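Local coordinates for protein putative nucleotide sugar epimerase/ dehydratase (PDB 2Q1S) that binds NADH in a Rossmann fold and probably acts as a nucleotide-sugar epimerase or dehydratase in the biosynthesis of lipopolysaccharide O-antigen, at residues L120-N125 / S179-S184; V103-T108 / T127-K132; P214-G219 / V234-I239. One frame throughout, in Å; residues are numbered along the deposited sequence.

Interaction 1: residues L120-N125 / S179-S184; sequences LADHEN and SPYSMS. With NAI (1,4-dihydronicotinamide adenine dinucleotide), chain B.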
loop_
_atom_site.group_PDB
_atom_site.type_symbol
_atom_site.label_atom_id
_atom_site.label_comp_id
_atom_site.label_asym_id
_atom_site.label_seq_id
_atom_site.Cartn_x
_atom_site.Cartn_y
_atom_site.Cartn_z
ATOM N N LEU A 120 5.988 3.725 -10.755
ATOM C CA LEU A 120 6.543 4.750 -9.859
ATOM C C LEU A 120 5.840 6.110 -10.024
ATOM O O LEU A 120 5.602 6.795 -9.042
ATOM C CB LEU A 120 8.068 4.868 -10.070
ATOM C CG LEU A 120 8.913 3.589 -9.942
ATOM C CD1 LEU A 120 10.419 3.846 -10.002
ATOM C CD2 LEU A 120 8.566 2.906 -8.613
ATOM N N ALA A 121 5.479 6.472 -11.264
ATOM C CA ALA A 121 4.595 7.617 -11.488
ATOM C C ALA A 121 3.232 7.373 -10.822
ATOM O O ALA A 121 2.666 8.295 -10.200
ATOM C CB ALA A 121 4.410 7.847 -12.978
ATOM N N ASP A 122 2.702 6.139 -10.874
ATOM C CA ASP A 122 1.478 5.840 -10.196
ATOM C C ASP A 122 1.642 6.042 -8.687
ATOM O O ASP A 122 0.812 6.676 -8.057
ATOM C CB ASP A 122 1.015 4.413 -10.458
ATOM C CG ASP A 122 -0.225 4.083 -9.626
ATOM O OD1 ASP A 122 -1.335 4.478 -10.081
ATOM O OD2 ASP A 122 -0.099 3.485 -8.546
ATOM N N HIS A 123 2.751 5.560 -8.131
ATOM C CA HIS A 123 2.858 5.577 -6.691
ATOM C C HIS A 123 2.856 7.026 -6.185
ATOM O O HIS A 123 2.176 7.348 -5.200
ATOM C CB HIS A 123 4.164 4.861 -6.317
ATOM C CG HIS A 123 4.335 4.764 -4.846
ATOM N ND1 HIS A 123 3.742 3.757 -4.102
ATOM C CD2 HIS A 123 4.986 5.561 -3.986
ATOM C CE1 HIS A 123 4.042 3.946 -2.830
ATOM N NE2 HIS A 123 4.753 5.065 -2.731
ATOM N N GLU A 124 3.647 7.873 -6.866
ATOM C CA GLU A 124 3.775 9.287 -6.435
ATOM C C GLU A 124 2.429 9.988 -6.450
ATOM O O GLU A 124 2.115 10.769 -5.533
ATOM C CB GLU A 124 4.734 10.007 -7.369
ATOM C CG GLU A 124 4.793 11.502 -7.102
ATOM C CD GLU A 124 5.445 11.890 -5.774
ATOM O OE1 GLU A 124 6.231 11.121 -5.162
ATOM O OE2 GLU A 124 5.221 13.054 -5.372
ATOM N N ASN A 125 1.607 9.686 -7.456
ATOM C CA ASN A 125 0.336 10.405 -7.661
ATOM C C ASN A 125 -0.922 9.657 -7.274
ATOM O O ASN A 125 -2.043 10.147 -7.508
ATOM C CB ASN A 125 0.300 10.822 -9.137
ATOM C CG ASN A 125 1.444 11.748 -9.473
ATOM O OD1 ASN A 125 1.482 12.897 -9.021
ATOM N ND2 ASN A 125 2.437 11.239 -10.203
ATOM N N SER A 179 -3.376 -3.971 -11.644
ATOM C CA SER A 179 -2.525 -2.826 -11.976
ATOM C C SER A 179 -2.044 -2.175 -10.710
ATOM O O SER A 179 -2.670 -2.304 -9.662
ATOM C CB SER A 179 -3.316 -1.798 -12.788
ATOM O OG SER A 179 -4.418 -1.307 -12.047
ATOM N N PRO A 180 -0.945 -1.401 -10.823
ATOM C CA PRO A 180 -0.559 -0.550 -9.684
ATOM C C PRO A 180 -1.653 0.428 -9.279
ATOM O O PRO A 180 -1.823 0.703 -8.122
ATOM C CB PRO A 180 0.729 0.136 -10.199
ATOM C CG PRO A 180 1.293 -0.841 -11.240
ATOM C CD PRO A 180 0.032 -1.341 -11.935
ATOM N N TYR A 181 -2.393 0.964 -10.257
ATOM C CA TYR A 181 -3.563 1.767 -9.948
ATOM C C TYR A 181 -4.492 1.067 -8.987
ATOM O O TYR A 181 -4.931 1.660 -8.007
ATOM C CB TYR A 181 -4.320 2.060 -11.263
ATOM C CG TYR A 181 -5.610 2.844 -11.074
ATOM C CD1 TYR A 181 -6.811 2.212 -10.817
ATOM C CD2 TYR A 181 -5.619 4.235 -11.256
ATOM C CE1 TYR A 181 -7.972 2.920 -10.676
ATOM C CE2 TYR A 181 -6.793 4.957 -11.103
ATOM C CZ TYR A 181 -7.946 4.278 -10.809
ATOM O OH TYR A 181 -9.125 5.002 -10.694
ATOM N N SER A 182 -4.855 -0.170 -9.277
ATOM C CA SER A 182 -5.820 -0.872 -8.420
ATOM C C SER A 182 -5.273 -1.028 -6.986
ATOM O O SER A 182 -6.006 -0.890 -5.997
ATOM C CB SER A 182 -6.208 -2.229 -9.028
ATOM O OG SER A 182 -5.130 -3.157 -9.034
ATOM N N MET A 183 -3.973 -1.307 -6.901
ATOM C CA MET A 183 -3.337 -1.439 -5.580
ATOM C C MET A 183 -3.341 -0.100 -4.857
ATOM O O MET A 183 -3.660 -0.020 -3.693
ATOM C CB MET A 183 -1.915 -1.984 -5.735
ATOM C CG MET A 183 -1.957 -3.435 -6.240
ATOM S SD MET A 183 -0.303 -4.227 -6.179
ATOM C CE MET A 183 0.599 -3.260 -7.404
ATOM N N SER A 184 -2.955 0.957 -5.554
ATOM C CA SER A 184 -2.983 2.295 -4.916
ATOM C C SER A 184 -4.363 2.657 -4.385
ATOM O O SER A 184 -4.490 3.231 -3.285
ATOM C CB SER A 184 -2.592 3.337 -5.937
ATOM O OG SER A 184 -1.189 3.317 -6.159
HETATM P PA NAI B . -9.100 12.396 -13.381
HETATM O O1A NAI B . -7.783 11.894 -13.851
HETATM O O2A NAI B . -9.929 13.311 -14.312
HETATM O O5B NAI B . -8.995 13.079 -12.000
HETATM C C5B NAI B . -7.887 12.949 -11.102
HETATM C C4B NAI B . -7.259 14.303 -10.821
HETATM O O4B NAI B . -6.140 14.116 -9.961
HETATM C C3B NAI B . -6.736 14.963 -12.124
HETATM O O3B NAI B . -7.243 16.305 -12.226
HETATM C C2B NAI B . -5.231 15.007 -11.901
HETATM O O2B NAI B . -4.499 16.122 -12.496
HETATM C C1B NAI B . -5.141 15.074 -10.375
HETATM N N9A NAI B . -3.850 14.703 -9.822
HETATM C C8A NAI B . -3.023 13.699 -10.248
HETATM N N7A NAI B . -1.952 13.650 -9.453
HETATM C C5A NAI B . -2.057 14.605 -8.485
HETATM C C6A NAI B . -1.266 15.084 -7.343
HETATM N N6A NAI B . -0.089 14.551 -6.997
HETATM N N1A NAI B . -1.740 16.119 -6.581
HETATM C C2A NAI B . -2.933 16.679 -6.920
HETATM N N3A NAI B . -3.734 16.314 -7.934
HETATM C C4A NAI B . -3.354 15.272 -8.755
HETATM O O3 NAI B . -9.936 11.059 -13.112
HETATM P PN NAI B . -11.409 10.879 -12.448
HETATM O O1N NAI B . -12.136 9.863 -13.176
HETATM O O2N NAI B . -11.933 12.271 -12.204
HETATM O O5D NAI B . -10.999 10.307 -10.968
HETATM C C5D NAI B . -11.362 10.989 -9.756
HETATM C C4D NAI B . -11.251 9.974 -8.617
HETATM O O4D NAI B . -12.223 8.974 -8.803
HETATM C C3D NAI B . -9.927 9.209 -8.630
HETATM O O3D NAI B . -9.498 9.079 -7.268
HETATM C C2D NAI B . -10.270 7.888 -9.247
HETATM O O2D NAI B . -9.359 6.844 -8.810
HETATM C C1D NAI B . -11.660 7.648 -8.727
HETATM N N1N NAI B . -12.439 6.744 -9.532
HETATM C C2N NAI B . -12.944 7.094 -10.760
HETATM C C3N NAI B . -13.717 6.203 -11.500
HETATM C C7N NAI B . -14.273 6.569 -12.873
HETATM O O7N NAI B . -14.959 5.746 -13.455
HETATM N N7N NAI B . -13.989 7.809 -13.345
HETATM C C4N NAI B . -14.045 4.929 -10.962
HETATM C C5N NAI B . -13.536 4.614 -9.669
HETATM C C6N NAI B . -12.773 5.551 -8.974
#
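Asp122 lays its carboxylate against the first turn of helix 180-199, its two oxygens meeting different parts of that turn. Asp122 OD2 accepts from Ser184 OG at 2.6 Å, on the syn side of the carboxylate and 19° out of its plane, with Pro180 CB alongside at 3.8 Å from OD2. Asp122 OD1 rests near the backbone of Tyr181, 3.5 Å from its CA. With CG anti to the backbone N (chi1 175°), the Asp122 side chain bridges two helix segments that run nearly parallel, their axes 9.6 Å apart. This buried group is held further by Asn126, which binds OD1, while Ser184 OG is also bonded to Thr127. The second helix carries the Tyr-x-x-x-Lys pattern of short-chain dehydrogenases/reductases in Tyr181 and Lys185, both bonded to the cofactor. The end of the Tyr181 side chain leads on to the nicotinamide ribose, where Tyr181 OH shares a 2.6 Å hydrogen bond with NAI O2D, either being able to donate. At the adenine end, Asn125 OD1 takes a bond from NAI N6A (3.0 Å, 156°). Asn125 ND2 donates to Ala121 O at 3.0 Å, which holds both ends of the amide and fixes its rotation.

Interaction 2: residues V103-T108 / T127-K132; sequences VFHLAT and TLTTLK. With NAI (1,4-dihydronicotinamide adenine dinucleotide), chain B.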
loop_
_atom_site.group_PDB
_atom_site.type_symbol
_atom_site.label_atom_id
_atom_site.label_comp_id
_atom_site.label_asym_id
_atom_site.label_seq_id
_atom_site.Cartn_x
_atom_site.Cartn_y
_atom_site.Cartn_z
ATOM N N VAL A 103 -12.944 17.862 3.221
ATOM C CA VAL A 103 -11.912 17.607 2.221
ATOM C C VAL A 103 -12.374 16.449 1.367
ATOM O O VAL A 103 -12.855 15.470 1.886
ATOM C CB VAL A 103 -10.526 17.242 2.894
ATOM C CG1 VAL A 103 -9.503 16.679 1.877
ATOM C CG2 VAL A 103 -9.966 18.426 3.647
ATOM N N PHE A 104 -12.305 16.622 0.058
ATOM C CA PHE A 104 -12.562 15.534 -0.921
ATOM C C PHE A 104 -11.236 15.193 -1.570
ATOM O O PHE A 104 -10.624 16.051 -2.139
ATOM C CB PHE A 104 -13.569 15.983 -1.985
ATOM C CG PHE A 104 -14.934 16.281 -1.432
ATOM C CD1 PHE A 104 -15.244 17.558 -0.928
ATOM C CD2 PHE A 104 -15.911 15.286 -1.337
ATOM C CE1 PHE A 104 -16.502 17.854 -0.404
ATOM C CE2 PHE A 104 -17.196 15.576 -0.840
ATOM C CZ PHE A 104 -17.479 16.865 -0.332
ATOM N N HIS A 105 -10.782 13.934 -1.404
ATOM C CA HIS A 105 -9.528 13.507 -1.988
ATOM C C HIS A 105 -9.782 12.634 -3.218
ATOM O O HIS A 105 -10.160 11.427 -3.045
ATOM C CB HIS A 105 -8.707 12.772 -0.908
ATOM C CG HIS A 105 -7.474 12.157 -1.473
ATOM N ND1 HIS A 105 -6.826 12.679 -2.565
ATOM C CD2 HIS A 105 -6.820 11.016 -1.144
ATOM C CE1 HIS A 105 -5.796 11.896 -2.885
ATOM N NE2 HIS A 105 -5.780 10.882 -2.031
ATOM N N LEU A 106 -9.752 13.295 -4.383
ATOM C CA LEU A 106 -10.056 12.657 -5.681
ATOM C C LEU A 106 -8.860 12.420 -6.569
ATOM O O LEU A 106 -9.007 11.957 -7.694
ATOM C CB LEU A 106 -11.138 13.452 -6.461
ATOM C CG LEU A 106 -12.327 13.898 -5.613
ATOM C CD1 LEU A 106 -13.235 14.737 -6.548
ATOM C CD2 LEU A 106 -13.064 12.760 -5.003
ATOM N N ALA A 107 -7.657 12.832 -6.164
ATOM C CA ALA A 107 -6.508 12.689 -7.031
ATOM C C ALA A 107 -6.232 11.179 -7.284
ATOM O O ALA A 107 -6.525 10.282 -6.476
ATOM C CB ALA A 107 -5.317 13.379 -6.465
ATOM N N THR A 108 -5.723 10.958 -8.498
ATOM C CA THR A 108 -5.279 9.615 -8.892
ATOM C C THR A 108 -4.288 9.803 -10.037
ATOM O O THR A 108 -4.031 10.899 -10.531
ATOM C CB THR A 108 -6.434 8.697 -9.284
ATOM O OG1 THR A 108 -5.979 7.328 -9.268
ATOM C CG2 THR A 108 -7.012 9.022 -10.670
ATOM N N THR A 127 -0.582 6.722 -4.412
ATOM C CA THR A 127 -0.441 6.140 -3.084
ATOM C C THR A 127 0.068 7.212 -2.126
ATOM O O THR A 127 -0.544 7.441 -1.058
ATOM C CB THR A 127 0.531 4.932 -3.081
ATOM O OG1 THR A 127 -0.081 3.826 -3.787
ATOM C CG2 THR A 127 0.833 4.420 -1.654
ATOM N N LEU A 128 1.163 7.848 -2.499
ATOM C CA LEU A 128 1.792 8.795 -1.575
ATOM C C LEU A 128 0.921 10.025 -1.349
ATOM O O LEU A 128 0.977 10.638 -0.286
ATOM C CB LEU A 128 3.190 9.152 -2.090
ATOM C CG LEU A 128 4.023 10.069 -1.224
ATOM C CD1 LEU A 128 4.473 9.350 0.080
ATOM C CD2 LEU A 128 5.210 10.569 -2.017
ATOM N N THR A 129 0.115 10.336 -2.356
ATOM C CA THR A 129 -0.840 11.465 -2.248
ATOM C C THR A 129 -1.707 11.282 -0.986
ATOM O O THR A 129 -1.814 12.195 -0.147
ATOM C CB THR A 129 -1.767 11.426 -3.476
ATOM O OG1 THR A 129 -2.153 10.055 -3.715
ATOM C CG2 THR A 129 -1.089 12.004 -4.680
ATOM N N THR A 130 -2.337 10.122 -0.834
ATOM C CA THR A 130 -3.222 9.873 0.291
ATOM C C THR A 130 -2.494 9.935 1.629
ATOM O O THR A 130 -2.970 10.555 2.600
ATOM C CB THR A 130 -3.918 8.523 0.119
ATOM O OG1 THR A 130 -4.528 8.506 -1.183
ATOM C CG2 THR A 130 -4.983 8.320 1.202
ATOM N N LEU A 131 -1.339 9.267 1.701
ATOM C CA LEU A 131 -0.592 9.214 2.959
ATOM C C LEU A 131 -0.170 10.636 3.399
ATOM O O LEU A 131 -0.356 10.985 4.579
ATOM C CB LEU A 131 0.655 8.312 2.753
ATOM C CG LEU A 131 1.446 8.199 4.058
ATOM C CD1 LEU A 131 0.613 7.594 5.184
ATOM C CD2 LEU A 131 2.715 7.359 3.766
ATOM N N LYS A 132 0.438 11.405 2.504
ATOM C CA LYS A 132 0.939 12.730 2.884
ATOM C C LYS A 132 -0.220 13.673 3.230
ATOM O O LYS A 132 -0.108 14.477 4.154
ATOM C CB LYS A 132 1.847 13.315 1.828
ATOM C CG LYS A 132 3.115 12.445 1.662
ATOM C CD LYS A 132 4.152 13.102 0.767
ATOM C CE LYS A 132 4.927 14.254 1.419
ATOM N NZ LYS A 132 5.994 14.809 0.544
HETATM P PA NAI B . -9.100 12.396 -13.381
HETATM O O1A NAI B . -7.783 11.894 -13.851
HETATM O O2A NAI B . -9.929 13.311 -14.312
HETATM O O5B NAI B . -8.995 13.079 -12.000
HETATM C C5B NAI B . -7.887 12.949 -11.102
HETATM C C4B NAI B . -7.259 14.303 -10.821
HETATM O O4B NAI B . -6.140 14.116 -9.961
HETATM C C3B NAI B . -6.736 14.963 -12.124
HETATM O O3B NAI B . -7.243 16.305 -12.226
HETATM C C2B NAI B . -5.231 15.007 -11.901
HETATM O O2B NAI B . -4.499 16.122 -12.496
HETATM C C1B NAI B . -5.141 15.074 -10.375
HETATM N N9A NAI B . -3.850 14.703 -9.822
HETATM C C8A NAI B . -3.023 13.699 -10.248
HETATM N N7A NAI B . -1.952 13.650 -9.453
HETATM C C5A NAI B . -2.057 14.605 -8.485
HETATM C C6A NAI B . -1.266 15.084 -7.343
HETATM N N6A NAI B . -0.089 14.551 -6.997
HETATM N N1A NAI B . -1.740 16.119 -6.581
HETATM C C2A NAI B . -2.933 16.679 -6.920
HETATM N N3A NAI B . -3.734 16.314 -7.934
HETATM C C4A NAI B . -3.354 15.272 -8.755
HETATM O O3 NAI B . -9.936 11.059 -13.112
HETATM P PN NAI B . -11.409 10.879 -12.448
HETATM O O1N NAI B . -12.136 9.863 -13.176
HETATM O O2N NAI B . -11.933 12.271 -12.204
HETATM O O5D NAI B . -10.999 10.307 -10.968
HETATM C C5D NAI B . -11.362 10.989 -9.756
HETATM C C4D NAI B . -11.251 9.974 -8.617
HETATM O O4D NAI B . -12.223 8.974 -8.803
HETATM C C3D NAI B . -9.927 9.209 -8.630
HETATM O O3D NAI B . -9.498 9.079 -7.268
HETATM C C2D NAI B . -10.270 7.888 -9.247
HETATM O O2D NAI B . -9.359 6.844 -8.810
HETATM C C1D NAI B . -11.660 7.648 -8.727
HETATM N N1N NAI B . -12.439 6.744 -9.532
HETATM C C2N NAI B . -12.944 7.094 -10.760
HETATM C C3N NAI B . -13.717 6.203 -11.500
HETATM C C7N NAI B . -14.273 6.569 -12.873
HETATM O O7N NAI B . -14.959 5.746 -13.455
HETATM N N7N NAI B . -13.989 7.809 -13.345
HETATM C C4N NAI B . -14.045 4.929 -10.962
HETATM C C5N NAI B . -13.536 4.614 -9.669
HETATM C C6N NAI B . -12.773 5.551 -8.974
HETATM O O HOH W 1 -4.593 9.551 -4.496
#
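The end of strand 102-105 points past the first turn of helix 128-137, and the closest pair of CA atoms, those of His105 and Thr130, lies 7.6 Å apart. This is a Rossmann-fold arrangement: the strand lies between its parallel neighbours 34-38 and 145-151 in the central mixed sheet, and the helix belongs to the beta-alpha-beta crossover that leads on to strand 145-151. His105 carries the contact. Its imidazole meets the helix edge-on, with His105 NE2 hydrogen-bonded to Thr130 OG1 at 2.8 Å, and the hydroxyl lies in the plane of the ring. Thr130 turns OG1 anti to its own carbonyl carbon (chi1 -52°), which brings the oxygen to the ring edge, and the two side chains meet at about a right angle. Thr129 OG1 also lies at the ring edge, near its plane, 4.1 Å from His105 NE2. A water extends the junction: it lies 2.9 Å from Ala107 O, to which it probably donates, and is hydrogen-bonded to Thr129 OG1 at 2.6 Å. The strand is thus joined to the helix by His105, and the loop after it by the water. That loop, residues 106-108, runs along the NADH. Leu106 O and Ala107 O are both within reach of the one proton of the nicotinamide-ribose hydroxyl O3D, in weak bonds of which neither is settled. Thr108 sets its side chain against the same ribose, with Thr108 CG2 3.6 Å from NAI C3D, while its OG1 is bonded to Asn126. The adenine is touched by both segments. Ala107 CB lies 3.6 Å from NAI C4A, and Thr129 CG2 comes to the exocyclic amine, 3.6 Å from NAI N6A.

Interaction 3: residues P214-G219 / V234-I239; sequences PGEILG and VTPTFI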
loop_
_atom_site.group_PDB
_atom_site.type_symbol
_atom_site.label_atom_id
_atom_site.label_comp_id
_atom_site.label_asym_id
_atom_site.label_seq_id
_atom_site.Cartn_x
_atom_site.Cartn_y
_atom_site.Cartn_z
ATOM N N PRO A 214 -20.436 14.843 -18.757
ATOM C CA PRO A 214 -19.725 16.056 -19.169
ATOM C C PRO A 214 -18.453 16.297 -18.356
ATOM O O PRO A 214 -18.407 15.958 -17.162
ATOM C CB PRO A 214 -20.743 17.176 -18.898
ATOM C CG PRO A 214 -22.075 16.489 -18.767
ATOM C CD PRO A 214 -21.810 15.105 -18.280
ATOM N N GLY A 215 -17.435 16.859 -18.995
ATOM C CA GLY A 215 -16.229 17.261 -18.275
ATOM C C GLY A 215 -15.084 16.263 -18.345
ATOM O O GLY A 215 -13.973 16.609 -17.961
ATOM N N GLU A 216 -15.341 15.060 -18.871
ATOM C CA GLU A 216 -14.265 14.106 -19.176
ATOM C C GLU A 216 -13.794 14.372 -20.577
ATOM O O GLU A 216 -14.545 14.156 -21.542
ATOM C CB GLU A 216 -14.725 12.639 -19.057
ATOM C CG GLU A 216 -13.554 11.698 -19.330
ATOM C CD GLU A 216 -13.789 10.246 -18.998
ATOM O OE1 GLU A 216 -14.947 9.795 -18.881
ATOM O OE2 GLU A 216 -12.771 9.528 -18.862
ATOM N N ILE A 217 -12.555 14.879 -20.679
ATOM C CA ILE A 217 -11.987 15.323 -21.953
ATOM C C ILE A 217 -10.945 14.308 -22.414
ATOM O O ILE A 217 -9.926 14.124 -21.745
ATOM C CB ILE A 217 -11.317 16.713 -21.792
ATOM C CG1 ILE A 217 -12.342 17.760 -21.336
ATOM C CG2 ILE A 217 -10.566 17.121 -23.108
ATOM C CD1 ILE A 217 -11.753 19.109 -20.789
ATOM N N LEU A 218 -11.171 13.691 -23.574
ATOM C CA LEU A 218 -10.151 12.801 -24.146
ATOM C C LEU A 218 -8.839 13.566 -24.273
ATOM O O LEU A 218 -8.840 14.710 -24.719
ATOM C CB LEU A 218 -10.589 12.266 -25.518
ATOM C CG LEU A 218 -11.888 11.436 -25.540
ATOM C CD1 LEU A 218 -12.265 11.091 -26.978
ATOM C CD2 LEU A 218 -11.798 10.145 -24.722
ATOM N N GLY A 219 -7.727 12.955 -23.821
ATOM C CA GLY A 219 -6.411 13.609 -23.982
ATOM C C GLY A 219 -6.103 14.620 -22.877
ATOM O O GLY A 219 -5.063 15.272 -22.925
ATOM N N VAL A 234 -14.410 4.020 -22.283
ATOM C CA VAL A 234 -15.233 3.575 -23.401
ATOM C C VAL A 234 -16.289 4.616 -23.794
ATOM O O VAL A 234 -16.474 4.886 -24.977
ATOM C CB VAL A 234 -15.845 2.173 -23.169
ATOM C CG1 VAL A 234 -16.754 2.147 -21.919
ATOM C CG2 VAL A 234 -16.540 1.636 -24.432
ATOM N N THR A 235 -16.969 5.198 -22.804
ATOM C CA THR A 235 -18.032 6.163 -23.145
ATOM C C THR A 235 -17.570 7.400 -23.945
ATOM O O THR A 235 -18.096 7.645 -25.035
ATOM C CB THR A 235 -18.877 6.541 -21.909
ATOM O OG1 THR A 235 -19.349 5.337 -21.286
ATOM C CG2 THR A 235 -20.070 7.426 -22.278
ATOM N N PRO A 236 -16.603 8.188 -23.418
ATOM C CA PRO A 236 -16.145 9.333 -24.206
ATOM C C PRO A 236 -15.475 8.949 -25.543
ATOM O O PRO A 236 -15.550 9.714 -26.520
ATOM C CB PRO A 236 -15.192 10.066 -23.259
ATOM C CG PRO A 236 -14.706 8.997 -22.330
ATOM C CD PRO A 236 -15.932 8.150 -22.110
ATOM N N THR A 237 -14.866 7.760 -25.575
ATOM C CA THR A 237 -14.304 7.250 -26.831
ATOM C C THR A 237 -15.401 7.022 -27.851
ATOM O O THR A 237 -15.300 7.501 -28.986
ATOM C CB THR A 237 -13.504 5.962 -26.604
ATOM O OG1 THR A 237 -12.339 6.280 -25.852
ATOM C CG2 THR A 237 -13.036 5.372 -27.925
ATOM N N PHE A 238 -16.440 6.296 -27.441
ATOM C CA PHE A 238 -17.565 6.005 -28.336
ATOM C C PHE A 238 -18.302 7.262 -28.779
ATOM O O PHE A 238 -18.672 7.372 -29.947
ATOM C CB PHE A 238 -18.557 5.043 -27.684
ATOM C CG PHE A 238 -18.130 3.603 -27.695
ATOM C CD1 PHE A 238 -16.878 3.210 -28.178
ATOM C CD2 PHE A 238 -19.011 2.632 -27.242
ATOM C CE1 PHE A 238 -16.509 1.867 -28.181
ATOM C CE2 PHE A 238 -18.648 1.288 -27.224
ATOM C CZ PHE A 238 -17.394 0.900 -27.701
ATOM N N ILE A 239 -18.519 8.198 -27.858
ATOM C CA ILE A 239 -19.219 9.454 -28.181
ATOM C C ILE A 239 -18.422 10.251 -29.208
ATOM O O ILE A 239 -18.967 10.752 -30.215
ATOM C CB ILE A 239 -19.525 10.292 -26.917
ATOM C CG1 ILE A 239 -20.610 9.586 -26.096
ATOM C CG2 ILE A 239 -19.974 11.708 -27.284
ATOM C CD1 ILE A 239 -20.882 10.220 -24.728
#
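Residues 214-219, an irregular run after strand 203-212, pass beside the first turns of helix 234-243, with the CA atoms of Leu218 and Pro236 6.9 Å apart. The loop follows strand 203-212 of the Rossmann core, and the Tyr-Gly-Pro-Gly sequence at the strand end and start of the loop is consistent with extended short-chain dehydrogenases/reductases, in which this region leads toward the substrate-binding part. Pro236 is the centre of the contact, its ring meeting both Glu216 and Leu218. Glu216 stretches out with CG anti to the backbone N (chi1 -178°), which brings its carboxylate to the CG-CD edge of the pyrrolidine, Glu216 OE1 lying 3.5 Å from Pro236 CG. Its charge is met elsewhere: OE2 forms a salt bridge with Arg232, which binds NADH, and a hydrogen bond with Asn233. Glu216 may therefore help to place that arginine beside the cofactor pocket. Leu218 divides its two methyls between the backbone and the ring of Pro236. Leu218 CD1 lies 3.6 Å from Pro236 O, while Leu218 CD2 packs on the ring at 3.7 Å from Pro236 CB. Trp231 also touches Leu218 and Thr237. Thr237 OG1 is bonded back to Asn233 O, just before the helix, and it lies 4.1 Å from Leu218 CD2.

All three contacts are largely buried, but they serve different places. Interactions 1 and 2 are neighbours, their centres 12 Å apart: helices 119-126 and 128-137 follow each other in the chain, His123 O and Leu128 N probably share a hydrogen bond, and both contacts touch NADH and the second subunit. Their chemistry is polar, a carboxylate gripped by hydroxyl and amide in one, an imidazole, threonine hydroxyls and a water in the other. Interaction 3 has its centre about 22 Å from that of interaction 1 and about 24 Å from that of interaction 2, on the far side of the chain's centre from the latter. It is an apolar proline-leucine packing beside a carboxylate whose polar partners lie outside its two segments.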